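Hemin degrading factor (Pseudomonas aeruginosa, PDB 4MF9) binds heme and probably serves both in heme trafficking and in heme degradation, as a member of the HemS family. Local coordinates at residues S53-D58 / A126-A131; R61-W66 / L173-Q178; E86-E91 / F296-K301; L282-D287 / L300-I305. All blocks are in the same frame, centred on the assembly; numbering follows the deposited sequence.

Interaction 1 (S53-D58 / A126-A131)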
loop_
_atom_site.group_PDB
_atom_site.type_symbol
_atom_site.label_atom_id
_atom_site.label_comp_id
_atom_site.label_asym_id
_atom_site.label_seq_id
_atom_site.Cartn_x
_atom_site.Cartn_y
_atom_site.Cartn_z
ATOM N N SER A 53 18.227 10.582 10.164
ATOM C CA SER A 53 18.756 11.606 11.073
ATOM C C SER A 53 18.528 11.210 12.536
ATOM O O SER A 53 19.094 11.822 13.448
ATOM C CB SER A 53 18.125 12.970 10.794
ATOM O OG SER A 53 16.877 13.086 11.442
ATOM N N ARG A 54 17.661 10.230 12.761
ATOM C CA ARG A 54 17.359 9.659 14.054
ATOM C C ARG A 54 18.354 8.615 14.586
ATOM O O ARG A 54 18.310 8.263 15.717
ATOM C CB ARG A 54 15.939 9.047 14.057
ATOM C CG ARG A 54 14.819 10.026 13.749
ATOM C CD ARG A 54 13.435 9.426 13.764
ATOM N NE ARG A 54 13.044 8.969 15.070
ATOM C CZ ARG A 54 11.788 8.866 15.455
ATOM N NH1 ARG A 54 10.836 9.147 14.598
ATOM N NH2 ARG A 54 11.480 8.515 16.664
ATOM N N VAL A 55 19.195 8.097 13.721
ATOM C CA VAL A 55 20.072 6.994 14.109
ATOM C C VAL A 55 21.062 7.447 15.181
ATOM O O VAL A 55 21.667 8.513 15.068
ATOM C CB VAL A 55 20.813 6.407 12.905
ATOM C CG1 VAL A 55 21.784 5.327 13.348
ATOM C CG2 VAL A 55 19.813 5.836 11.910
ATOM N N GLY A 56 21.200 6.647 16.232
ATOM C CA GLY A 56 22.048 7.019 17.354
ATOM C C GLY A 56 21.279 7.828 18.378
ATOM O O GLY A 56 21.776 8.081 19.470
ATOM N N ILE A 57 20.067 8.234 18.043
ATOM C CA ILE A 57 19.194 8.858 18.987
ATOM C C ILE A 57 18.081 7.943 19.476
ATOM O O ILE A 57 18.103 7.518 20.607
ATOM C CB ILE A 57 18.647 10.160 18.436
ATOM C CG1 ILE A 57 19.766 11.121 18.177
ATOM C CG2 ILE A 57 17.636 10.814 19.353
ATOM C CD1 ILE A 57 19.374 12.259 17.311
ATOM N N ASP A 58 17.145 7.603 18.591
ATOM C CA ASP A 58 16.154 6.574 18.898
ATOM C C ASP A 58 15.882 5.590 17.744
ATOM O O ASP A 58 14.906 4.842 17.789
ATOM C CB ASP A 58 14.841 7.187 19.394
ATOM C CG ASP A 58 14.186 8.094 18.371
ATOM O OD1 ASP A 58 14.729 8.252 17.257
ATOM O OD2 ASP A 58 13.106 8.652 18.682
ATOM N N ALA A 126 16.372 1.016 2.274
ATOM C CA ALA A 126 16.869 1.126 3.634
ATOM C C ALA A 126 15.766 0.766 4.615
ATOM O O ALA A 126 14.571 0.957 4.328
ATOM C CB ALA A 126 17.384 2.520 3.894
ATOM N N VAL A 127 16.175 0.245 5.768
ATOM C CA VAL A 127 15.236 -0.195 6.796
ATOM C C VAL A 127 15.771 0.179 8.180
ATOM O O VAL A 127 16.956 -0.035 8.481
ATOM C CB VAL A 127 14.982 -1.712 6.692
ATOM C CG1 VAL A 127 16.297 -2.469 6.533
ATOM C CG2 VAL A 127 14.217 -2.211 7.897
ATOM N N PHE A 128 14.905 0.759 9.010
ATOM C CA PHE A 128 15.294 1.212 10.345
ATOM C C PHE A 128 14.377 0.640 11.413
ATOM O O PHE A 128 13.187 0.420 11.179
ATOM C CB PHE A 128 15.254 2.745 10.422
ATOM C CG PHE A 128 16.167 3.421 9.437
ATOM C CD1 PHE A 128 15.745 3.667 8.133
ATOM C CD2 PHE A 128 17.448 3.808 9.812
ATOM C CE1 PHE A 128 16.592 4.283 7.222
ATOM C CE2 PHE A 128 18.297 4.428 8.911
ATOM C CZ PHE A 128 17.866 4.665 7.610
ATOM N N ALA A 129 14.940 0.392 12.588
ATOM C CA ALA A 129 14.144 0.011 13.739
ATOM C C ALA A 129 14.122 1.224 14.640
ATOM O O ALA A 129 15.181 1.693 15.080
ATOM C CB ALA A 129 14.779 -1.172 14.459
ATOM N N ILE A 130 12.935 1.721 14.895
ATOM C CA ILE A 130 12.730 2.891 15.702
ATOM C C ILE A 130 12.180 2.516 17.097
ATOM O O ILE A 130 11.290 1.739 17.210
ATOM C CB ILE A 130 11.802 3.869 14.978
ATOM C CG1 ILE A 130 12.387 4.260 13.629
ATOM C CG2 ILE A 130 11.526 5.093 15.800
ATOM C CD1 ILE A 130 11.610 5.287 12.875
ATOM N N ALA A 131 12.739 3.079 18.152
ATOM C CA ALA A 131 12.175 2.901 19.485
ATOM C C ALA A 131 11.949 4.282 20.087
ATOM O O ALA A 131 12.830 4.831 20.760
ATOM C CB ALA A 131 13.119 2.068 20.360
#

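Interaction 2 (R61-W66 / L173-Q178)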
loop_
_atom_site.group_PDB
_atom_site.type_symbol
_atom_site.label_atom_id
_atom_site.label_comp_id
_atom_site.label_asym_id
_atom_site.label_seq_id
_atom_site.Cartn_x
_atom_site.Cartn_y
_atom_site.Cartn_z
ATOM N N ARG A 61 19.829 1.487 12.312
ATOM C CA ARG A 61 19.771 1.078 10.936
ATOM C C ARG A 61 19.949 -0.412 10.875
ATOM O O ARG A 61 20.799 -0.911 11.531
ATOM C CB ARG A 61 20.734 1.828 10.048
ATOM C CG ARG A 61 21.122 1.122 8.774
ATOM C CD ARG A 61 20.358 1.617 7.566
ATOM N NE ARG A 61 20.923 2.847 7.095
ATOM C CZ ARG A 61 21.205 3.204 5.847
ATOM N NH1 ARG A 61 21.057 2.421 4.815
ATOM N NH2 ARG A 61 21.729 4.376 5.670
ATOM N N LEU A 62 19.087 -1.096 10.124
ATOM C CA LEU A 62 19.174 -2.546 10.024
ATOM C C LEU A 62 19.716 -2.916 8.649
ATOM O O LEU A 62 19.747 -2.083 7.740
ATOM C CB LEU A 62 17.807 -3.196 10.248
ATOM C CG LEU A 62 17.058 -2.969 11.563
ATOM C CD1 LEU A 62 15.761 -3.771 11.558
ATOM C CD2 LEU A 62 17.921 -3.331 12.787
ATOM N N ARG A 63 20.173 -4.123 8.478
ATOM C CA ARG A 63 20.576 -4.551 7.153
ATOM C C ARG A 63 19.352 -4.808 6.276
ATOM O O ARG A 63 18.415 -5.308 6.738
ATOM C CB ARG A 63 21.463 -5.771 7.184
ATOM C CG ARG A 63 22.620 -5.697 8.131
ATOM C CD ARG A 63 23.531 -6.875 7.889
ATOM N NE ARG A 63 22.823 -8.122 7.877
ATOM C CZ ARG A 63 22.462 -8.764 8.970
ATOM N NH1 ARG A 63 22.728 -8.247 10.126
ATOM N NH2 ARG A 63 21.798 -9.868 8.920
ATOM N N PRO A 64 19.447 -4.467 4.995
ATOM C CA PRO A 64 18.367 -4.787 4.053
ATOM C C PRO A 64 18.408 -6.247 3.630
ATOM O O PRO A 64 18.413 -6.549 2.439
ATOM C CB PRO A 64 18.678 -3.889 2.854
ATOM C CG PRO A 64 20.147 -3.696 2.913
ATOM C CD PRO A 64 20.480 -3.617 4.375
ATOM N N ASP A 65 18.415 -7.136 4.616
ATOM C CA ASP A 65 18.457 -8.574 4.400
ATOM C C ASP A 65 17.027 -9.075 4.500
ATOM O O ASP A 65 16.625 -9.595 5.539
ATOM C CB ASP A 65 19.315 -9.205 5.511
ATOM C CG ASP A 65 19.657 -10.671 5.258
ATOM O OD1 ASP A 65 18.981 -11.341 4.448
ATOM O OD2 ASP A 65 20.606 -11.162 5.906
ATOM N N TRP A 66 16.246 -8.916 3.433
ATOM C CA TRP A 66 14.796 -9.149 3.538
ATOM C C TRP A 66 14.466 -10.595 3.884
ATOM O O TRP A 66 13.507 -10.865 4.595
ATOM C CB TRP A 66 14.060 -8.706 2.259
ATOM C CG TRP A 66 14.532 -7.373 1.775
ATOM C CD1 TRP A 66 15.100 -7.100 0.570
ATOM C CD2 TRP A 66 14.550 -6.144 2.520
ATOM N NE1 TRP A 66 15.443 -5.770 0.503
ATOM C CE2 TRP A 66 15.116 -5.162 1.686
ATOM C CE3 TRP A 66 14.119 -5.774 3.803
ATOM C CZ2 TRP A 66 15.267 -3.834 2.091
ATOM C CZ3 TRP A 66 14.270 -4.457 4.205
ATOM C CH2 TRP A 66 14.843 -3.502 3.352
ATOM N N LEU A 173 19.939 -8.052 13.262
ATOM C CA LEU A 173 19.806 -7.397 11.962
ATOM C C LEU A 173 20.521 -6.052 11.882
ATOM O O LEU A 173 20.552 -5.430 10.826
ATOM C CB LEU A 173 18.322 -7.187 11.627
ATOM C CG LEU A 173 17.592 -8.304 10.886
ATOM C CD1 LEU A 173 18.271 -8.628 9.546
ATOM C CD2 LEU A 173 17.482 -9.546 11.732
ATOM N N ARG A 174 21.091 -5.584 12.976
ATOM C CA ARG A 174 21.718 -4.290 13.011
ATOM C C ARG A 174 22.850 -4.153 11.993
ATOM O O ARG A 174 23.688 -4.980 11.899
ATOM C CB ARG A 174 22.181 -3.998 14.432
ATOM C CG ARG A 174 23.439 -3.189 14.615
ATOM C CD ARG A 174 23.861 -3.302 16.056
ATOM N NE ARG A 174 23.304 -2.163 16.697
ATOM C CZ ARG A 174 22.452 -2.198 17.691
ATOM N NH1 ARG A 174 22.079 -3.330 18.239
ATOM N NH2 ARG A 174 22.037 -1.060 18.145
ATOM N N ALA A 175 22.827 -3.071 11.245
ATOM C CA ALA A 175 23.823 -2.835 10.207
ATOM C C ALA A 175 25.155 -2.456 10.850
ATOM O O ALA A 175 25.181 -1.860 11.932
ATOM C CB ALA A 175 23.360 -1.738 9.282
ATOM N N ALA A 176 26.254 -2.785 10.178
ATOM C CA ALA A 176 27.590 -2.482 10.701
ATOM C C ALA A 176 27.865 -0.979 10.672
ATOM O O ALA A 176 28.362 -0.400 11.641
ATOM C CB ALA A 176 28.647 -3.240 9.922
ATOM N N GLU A 177 27.555 -0.339 9.569
ATOM C CA GLU A 177 27.675 1.084 9.494
ATOM C C GLU A 177 26.375 1.755 9.795
ATOM O O GLU A 177 25.570 1.941 8.976
ATOM C CB GLU A 177 28.259 1.563 8.150
ATOM C CG GLU A 177 27.603 1.049 6.904
ATOM C CD GLU A 177 27.690 -0.451 6.679
ATOM O OE1 GLU A 177 26.889 -1.184 7.262
ATOM O OE2 GLU A 177 28.548 -0.881 5.867
ATOM N N GLN A 178 26.251 2.159 11.026
ATOM C CA GLN A 178 25.006 2.679 11.555
ATOM C C GLN A 178 24.542 3.940 10.840
ATOM O O GLN A 178 23.381 4.014 10.427
ATOM C CB GLN A 178 25.077 2.835 13.071
ATOM C CG GLN A 178 24.687 1.546 13.766
ATOM C CD GLN A 178 23.309 1.091 13.317
ATOM O OE1 GLN A 178 22.343 1.841 13.423
ATOM N NE2 GLN A 178 23.218 -0.124 12.793
#

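Interaction 3 (E86-E91 / F296-K301)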
loop_
_atom_site.group_PDB
_atom_site.type_symbol
_atom_site.label_atom_id
_atom_site.label_comp_id
_atom_site.label_asym_id
_atom_site.label_seq_id
_atom_site.Cartn_x
_atom_site.Cartn_y
_atom_site.Cartn_z
ATOM N N GLU A 86 -0.097 8.187 -1.650
ATOM C CA GLU A 86 -0.334 9.560 -1.318
ATOM C C GLU A 86 -1.711 9.780 -0.740
ATOM O O GLU A 86 -1.823 10.487 0.194
ATOM C CB GLU A 86 -0.061 10.459 -2.487
ATOM C CG GLU A 86 -0.172 11.921 -2.182
ATOM C CD GLU A 86 0.881 12.415 -1.222
ATOM O OE1 GLU A 86 0.607 13.326 -0.478
ATOM O OE2 GLU A 86 2.001 11.907 -1.218
ATOM N N HIS A 87 -2.727 9.105 -1.275
ATOM C CA HIS A 87 -4.110 9.414 -0.877
ATOM C C HIS A 87 -4.848 8.383 -0.042
ATOM O O HIS A 87 -5.997 8.607 0.343
ATOM C CB HIS A 87 -4.939 9.769 -2.109
ATOM C CG HIS A 87 -4.442 10.991 -2.802
ATOM N ND1 HIS A 87 -4.422 12.227 -2.191
ATOM C CD2 HIS A 87 -3.889 11.161 -4.024
ATOM C CE1 HIS A 87 -3.901 13.113 -3.021
ATOM N NE2 HIS A 87 -3.573 12.492 -4.140
ATOM N N CYS A 88 -4.200 7.263 0.247
ATOM C CA CYS A 88 -4.875 6.212 0.992
ATOM C C CYS A 88 -3.920 5.442 1.884
ATOM O O CYS A 88 -2.857 5.002 1.444
ATOM C CB CYS A 88 -5.608 5.268 0.032
ATOM S SG CYS A 88 -6.764 4.146 0.827
ATOM N N VAL A 89 -4.327 5.287 3.140
ATOM C CA VAL A 89 -3.564 4.564 4.143
ATOM C C VAL A 89 -4.308 3.316 4.595
ATOM O O VAL A 89 -5.471 3.385 4.996
ATOM C CB VAL A 89 -3.337 5.431 5.393
ATOM C CG1 VAL A 89 -2.571 4.642 6.433
ATOM C CG2 VAL A 89 -2.616 6.720 5.024
ATOM N N HIS A 90 -3.608 2.187 4.555
ATOM C CA HIS A 90 -4.150 0.888 4.932
ATOM C C HIS A 90 -3.442 0.410 6.221
ATOM O O HIS A 90 -2.216 0.235 6.235
ATOM C CB HIS A 90 -3.864 -0.064 3.764
ATOM C CG HIS A 90 -4.701 -1.306 3.735
ATOM N ND1 HIS A 90 -4.617 -2.291 4.694
ATOM C CD2 HIS A 90 -5.567 -1.764 2.800
ATOM C CE1 HIS A 90 -5.423 -3.289 4.372
ATOM N NE2 HIS A 90 -6.016 -2.990 3.231
ATOM N N GLU A 91 -4.164 0.209 7.299
ATOM C CA GLU A 91 -3.621 -0.321 8.534
ATOM C C GLU A 91 -4.276 -1.606 8.935
ATOM O O GLU A 91 -5.426 -1.627 9.272
ATOM C CB GLU A 91 -3.706 0.681 9.709
ATOM C CG GLU A 91 -2.985 1.959 9.489
ATOM C CD GLU A 91 -3.096 3.005 10.596
ATOM O OE1 GLU A 91 -3.548 2.774 11.667
ATOM O OE2 GLU A 91 -2.636 4.054 10.333
ATOM N N PHE A 296 -8.802 -3.388 11.471
ATOM C CA PHE A 296 -8.580 -2.768 10.169
ATOM C C PHE A 296 -8.990 -1.302 10.147
ATOM O O PHE A 296 -10.152 -0.967 10.392
ATOM C CB PHE A 296 -9.388 -3.523 9.102
ATOM C CG PHE A 296 -9.317 -2.915 7.720
ATOM C CD1 PHE A 296 -8.095 -2.628 7.136
ATOM C CD2 PHE A 296 -10.486 -2.689 6.981
ATOM C CE1 PHE A 296 -8.031 -2.094 5.854
ATOM C CE2 PHE A 296 -10.431 -2.149 5.712
ATOM C CZ PHE A 296 -9.204 -1.861 5.134
ATOM N N ASN A 297 -8.069 -0.425 9.839
ATOM C CA ASN A 297 -8.366 0.957 9.607
ATOM C C ASN A 297 -7.961 1.396 8.212
ATOM O O ASN A 297 -6.981 0.956 7.710
ATOM C CB ASN A 297 -7.674 1.843 10.616
ATOM C CG ASN A 297 -8.360 1.877 11.962
ATOM O OD1 ASN A 297 -9.246 1.134 12.240
ATOM N ND2 ASN A 297 -7.956 2.792 12.766
ATOM N N LEU A 298 -8.752 2.207 7.577
ATOM C CA LEU A 298 -8.464 2.671 6.247
ATOM C C LEU A 298 -8.722 4.158 6.237
ATOM O O LEU A 298 -9.748 4.569 6.659
ATOM C CB LEU A 298 -9.355 1.930 5.242
ATOM C CG LEU A 298 -9.218 2.326 3.781
ATOM C CD1 LEU A 298 -8.030 1.622 3.188
ATOM C CD2 LEU A 298 -10.466 2.108 2.928
ATOM N N HIS A 299 -7.822 4.935 5.696
ATOM C CA HIS A 299 -7.981 6.374 5.637
ATOM C C HIS A 299 -7.830 6.830 4.192
ATOM O O HIS A 299 -6.726 6.805 3.630
ATOM C CB HIS A 299 -6.964 7.064 6.576
ATOM C CG HIS A 299 -6.998 6.545 7.982
ATOM N ND1 HIS A 299 -8.095 6.682 8.805
ATOM C CD2 HIS A 299 -6.065 5.884 8.713
ATOM C CE1 HIS A 299 -7.842 6.128 9.978
ATOM N NE2 HIS A 299 -6.615 5.633 9.946
ATOM N N LEU A 300 -8.952 7.239 3.594
ATOM C CA LEU A 300 -9.018 7.616 2.181
ATOM C C LEU A 300 -9.289 9.112 1.948
ATOM O O LEU A 300 -10.371 9.627 2.256
ATOM C CB LEU A 300 -10.087 6.764 1.463
ATOM C CG LEU A 300 -10.448 7.136 0.023
ATOM C CD1 LEU A 300 -9.247 7.009 -0.902
ATOM C CD2 LEU A 300 -11.627 6.313 -0.502
ATOM N N LYS A 301 -8.367 9.786 1.330
ATOM C CA LYS A 301 -8.506 11.137 0.986
ATOM C C LYS A 301 -9.302 11.260 -0.327
ATOM O O LYS A 301 -8.758 11.345 -1.388
ATOM C CB LYS A 301 -7.103 11.729 0.861
ATOM C CG LYS A 301 -6.950 13.217 0.818
ATOM C CD LYS A 301 -7.992 13.951 1.614
ATOM C CE LYS A 301 -7.396 14.537 2.856
ATOM N NZ LYS A 301 -6.312 15.422 2.447
HETATM O O HOH W 1 -5.686 4.438 12.502
#

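Interaction 4 (L282-D287 / L300-I305)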
loop_
_atom_site.group_PDB
_atom_site.type_symbol
_atom_site.label_atom_id
_atom_site.label_comp_id
_atom_site.label_asym_id
_atom_site.label_seq_id
_atom_site.Cartn_x
_atom_site.Cartn_y
_atom_site.Cartn_z
ATOM N N LEU A 282 -17.726 3.050 9.884
ATOM C CA LEU A 282 -17.276 3.958 8.889
ATOM C C LEU A 282 -17.481 5.401 9.325
ATOM O O LEU A 282 -18.444 5.689 9.949
ATOM C CB LEU A 282 -18.044 3.724 7.587
ATOM C CG LEU A 282 -17.791 2.514 6.687
ATOM C CD1 LEU A 282 -17.039 1.429 7.363
ATOM C CD2 LEU A 282 -19.061 1.978 6.038
ATOM N N LYS A 283 -16.593 6.289 8.951
ATOM C CA LYS A 283 -16.742 7.674 9.314
ATOM C C LYS A 283 -16.055 8.701 8.426
ATOM O O LYS A 283 -14.911 8.533 8.058
ATOM C CB LYS A 283 -16.257 7.823 10.752
ATOM C CG LYS A 283 -16.112 9.236 11.222
ATOM C CD LYS A 283 -17.393 9.747 11.797
ATOM C CE LYS A 283 -17.581 9.218 13.189
ATOM N NZ LYS A 283 -17.192 10.063 14.321
ATOM N N TRP A 284 -16.732 9.784 8.168
ATOM C CA TRP A 284 -16.175 10.924 7.525
ATOM C C TRP A 284 -15.487 11.880 8.522
ATOM O O TRP A 284 -15.975 12.120 9.571
ATOM C CB TRP A 284 -17.265 11.701 6.840
ATOM C CG TRP A 284 -17.772 11.122 5.563
ATOM C CD1 TRP A 284 -18.852 10.341 5.406
ATOM C CD2 TRP A 284 -17.181 11.259 4.308
ATOM N NE1 TRP A 284 -18.988 9.998 4.103
ATOM C CE2 TRP A 284 -17.975 10.578 3.399
ATOM C CE3 TRP A 284 -16.055 11.923 3.843
ATOM C CZ2 TRP A 284 -17.647 10.502 2.043
ATOM C CZ3 TRP A 284 -15.748 11.853 2.506
ATOM C CH2 TRP A 284 -16.533 11.156 1.628
ATOM N N LEU A 285 -14.367 12.455 8.159
ATOM C CA LEU A 285 -13.813 13.584 8.848
ATOM C C LEU A 285 -13.247 14.427 7.794
ATOM O O LEU A 285 -12.277 14.063 7.203
ATOM C CB LEU A 285 -12.694 13.160 9.812
ATOM C CG LEU A 285 -12.320 13.963 11.068
ATOM C CD1 LEU A 285 -13.451 14.771 11.587
ATOM C CD2 LEU A 285 -11.918 12.933 12.083
ATOM N N ASP A 286 -13.899 15.545 7.534
ATOM C CA ASP A 286 -13.486 16.443 6.498
ATOM C C ASP A 286 -13.401 15.637 5.172
ATOM O O ASP A 286 -14.285 14.870 4.913
ATOM C CB ASP A 286 -12.217 17.148 6.900
ATOM C CG ASP A 286 -12.474 18.288 7.885
ATOM O OD1 ASP A 286 -13.631 18.493 8.247
ATOM O OD2 ASP A 286 -11.502 18.938 8.232
ATOM N N ASP A 287 -12.329 15.785 4.420
ATOM C CA ASP A 287 -12.160 15.082 3.128
ATOM C C ASP A 287 -11.779 13.608 3.283
ATOM O O ASP A 287 -11.654 12.874 2.281
ATOM C CB ASP A 287 -11.076 15.756 2.280
ATOM C CG ASP A 287 -11.454 17.148 1.830
ATOM O OD1 ASP A 287 -12.665 17.466 1.784
ATOM O OD2 ASP A 287 -10.521 17.922 1.503
ATOM N N LEU A 300 -8.952 7.239 3.594
ATOM C CA LEU A 300 -9.018 7.616 2.181
ATOM C C LEU A 300 -9.289 9.112 1.948
ATOM O O LEU A 300 -10.371 9.627 2.256
ATOM C CB LEU A 300 -10.087 6.764 1.463
ATOM C CG LEU A 300 -10.448 7.136 0.023
ATOM C CD1 LEU A 300 -9.247 7.009 -0.902
ATOM C CD2 LEU A 300 -11.627 6.313 -0.502
ATOM N N LYS A 301 -8.367 9.786 1.330
ATOM C CA LYS A 301 -8.506 11.137 0.986
ATOM C C LYS A 301 -9.302 11.260 -0.327
ATOM O O LYS A 301 -8.758 11.345 -1.388
ATOM C CB LYS A 301 -7.103 11.729 0.861
ATOM C CG LYS A 301 -6.950 13.217 0.818
ATOM C CD LYS A 301 -7.992 13.951 1.614
ATOM C CE LYS A 301 -7.396 14.537 2.856
ATOM N NZ LYS A 301 -6.312 15.422 2.447
ATOM N N THR A 302 -10.618 11.278 -0.194
ATOM C CA THR A 302 -11.538 11.302 -1.337
ATOM C C THR A 302 -11.234 12.368 -2.386
ATOM O O THR A 302 -11.490 12.162 -3.574
ATOM C CB THR A 302 -13.000 11.439 -0.882
ATOM O OG1 THR A 302 -13.203 12.709 -0.230
ATOM C CG2 THR A 302 -13.336 10.317 0.071
ATOM N N THR A 303 -10.662 13.488 -1.952
ATOM C CA THR A 303 -10.355 14.598 -2.855
ATOM C C THR A 303 -9.187 14.306 -3.783
ATOM O O THR A 303 -8.972 15.014 -4.765
ATOM C CB THR A 303 -10.049 15.876 -2.062
ATOM O OG1 THR A 303 -9.356 15.521 -0.861
ATOM C CG2 THR A 303 -11.345 16.585 -1.692
ATOM N N GLY A 304 -8.427 13.262 -3.471
ATOM C CA GLY A 304 -7.269 12.913 -4.273
ATOM C C GLY A 304 -7.650 12.019 -5.430
ATOM O O GLY A 304 -6.842 11.796 -6.343
ATOM N N ILE A 305 -8.886 11.520 -5.389
ATOM C CA ILE A 305 -9.422 10.629 -6.428
ATOM C C ILE A 305 -9.779 11.399 -7.687
ATOM O O ILE A 305 -10.683 12.231 -7.675
ATOM C CB ILE A 305 -10.691 9.895 -5.944
ATOM C CG1 ILE A 305 -10.374 9.010 -4.739
ATOM C CG2 ILE A 305 -11.265 9.029 -7.060
ATOM C CD1 ILE A 305 -11.605 8.307 -4.159
HETATM O O HOH W 2 -7.506 18.111 2.263
#

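Interaction 1 (S53-D58 / A126-A131)
A loop closes on a strand where R54, V55 and D58, between helix 47-52 and strand 59-62, meet F128, I130 and A131 of strand 124-133. One backbone bond crosses: A131 N gives to D58 O at 2.8 Å, nearly straight (172°). The CB of D58 lies 3.4 Å from A131 O. With its CG held between the backbone N and the carbonyl carbon (chi1 61°), the carboxylate of D58 is gripped side-on by R54. R54 NE reaches D58 OD1 at 2.9 Å within the guanidinium plane, on the syn side of the carboxylate. R54 NH2 meets D58 OD2 at 2.6 Å from 40° above the carboxylate plane, and it also forms a salt bridge with E132. I130 CG2 stands over one face of the guanidinium so held, offset toward the rim, 3.5 Å from R54 NH2. Residues 54-57 form a type II beta turn, V55 and G56 at its two central positions and I57 N bonded to R54 O, which D58 N also reaches; the positive phi at the second centre suits glycine. At the other end of the contact V55 CG2 comes obliquely to the F128 ring, 3.6 Å from CE2, the two side chains crossing at about a right angle. V51 and A52 of helix 47-52 also touch the F128 side chain, and V60 continues the backbone pairing with A129.

Interaction 2 (R61-W66 / L173-Q178)
L62 and R174 sit opposite each other in a single backbone bridge, their CA atoms 4.3 Å apart, flanked by A175 N giving to R61 O at 3.0 Å and R63 N giving to L173 O at 2.7 Å. Beside this bridge the side-chain amide of Q178 treats R61 as a strand neighbour would. Its OE1 takes R61 N at 2.8 Å, on a lone pair in the carbonyl plane. Its NE2 gives to R61 O, also at 2.8 Å and on a lone pair, with the acceptor close to the amide plane. A bend at chi2 (-56°) folds CD of Q178 back, and NE2 bonds A175 O of its own loop as well. Three bonds thus fix the amide's rotation, and R61 O accepts from two donors. The backbone O of Q178, by contrast, is buried here with no partner in the model. R61 CG packs on A175 CB at 3.7 Å. R63 runs across L173 at about a right angle, and L173 CD1 lies over one guanidinium face, 3.8 Å from R63 NH2. NH1 of R63 bonds the carbonyl of R172, near the end of helix 166-173, while its NH2 makes a weak salt bridge to D65, the N-cap of the next helix. The contact therefore ties the loop leaving helix 166-173 to the edge strand 59-62, whose L62 pairs with V127 of strand 124-133 and packs on A129 and I142; W66, opening helix 66-72, meets W124 edge-to-face.

Interaction 3 (E86-E91 / F296-K301)
H90 and F296 meet at one end of an antiparallel strand pair, 88-91 on 296-301, whose axes run 4.7 Å apart. CB of H90 points to the sheet face that carries C88, L298 and L300. Chi1 (-161°) sets CG anti to the backbone N, and the imidazole beyond it crosses F296 at about a right angle, F296 CE1 over one face. That carbon lies 4.0 Å from H90 CG, 3.6 Å from ND1 and 3.2 Å from CE1. Approach is off-centre, toward the rim, with the ring planes at 51°. ND1, beside CG, bonds Q273 NE2, and NE2 farther out bonds V264 O. Along the backbone, V89 pairs with H299 and E91 with N297 through two bonds each, and K301 N gives to H87 O. C88 SG touches L298 CD1 at 3.7 Å. On the opposite face, water 1 gives to E91 OE1 and is bonded to H299 NE2, bridging the strands; the other nitrogen of H299, ND1, bonds N290 OD1. Since ND1 of H90 faces an amide N-H and NE2 faces a carbonyl, its imidazole is probably neutral with the proton on NE2: a polar ring buried with both nitrogens satisfied, at the seam joining the two HemS/ChuX domains.

Interaction 4 (L282-D287 / L300-I305)
D287 and T302 meet through one carbonyl that takes two bonds. T302 N gives to D287 O at 3.1 Å, nearly along the C=O axis though bent at hydrogen (136°). T302 OG1 gives to the same oxygen at 3.0 Å, tilted 28° from the carbonyl plane; its chi1 of 65°, between the backbone N and the carbonyl carbon, brings the hydroxyl beside its own N-H. The same T302 presents OG1 in plane at the edge of the W284 ring, and its CG2 comes to 3.7 Å from W284 CH2. W284 in turn meets F289 edge-to-face. The carboxylate of D287 is served by water: water 2 gives to D287 OD2 at 3.1 Å and accepts from K301 NZ at 2.9 Å. This links opposite charges whose atoms, OD2 and NZ, stand 5.0 Å apart without touching. Apolar contact accompanies the polar one, as K301 CD lies 3.6 Å from D287 CB. The T303 CG2 methyl lies against the carboxylate of D287, 3.6 Å from OD2, in van der Waals contact. Within 300-305, G304 N bonds K301 O and I305 N bonds T302 O, closing the short 3-10 turn that follows the strand. The backbone angles of D286 and D287 are those at the centre of a type II' beta turn, the tight connection of a beta hairpin; here it joins strands 282-285 and 288-293 of an antiparallel meander that strand 296-301 completes.

All four contacts reach one antiparallel sheet. Interactions 1 and 2 lie at its 59-62 edge, centres 11 Å apart, and touch where V55 CG1 packs 3.5 Å from Q178 OE1; strands 59-62 and 124-133 are neighbours there. Interactions 3 and 4, centres 9 Å apart, share L300 and K301, and interaction 4 sits toward the other edge strand, 282-285. The centres of interactions 2 and 4 are about 37 Å apart, on opposite sides of the chain's centre. Along the chain, interactions 1, 2 and 3 interleave, whereas interaction 4 is local to the C-terminal half. Interaction 3 joins strands of the two HemS/ChuX domains, making one continuous sheet of both halves.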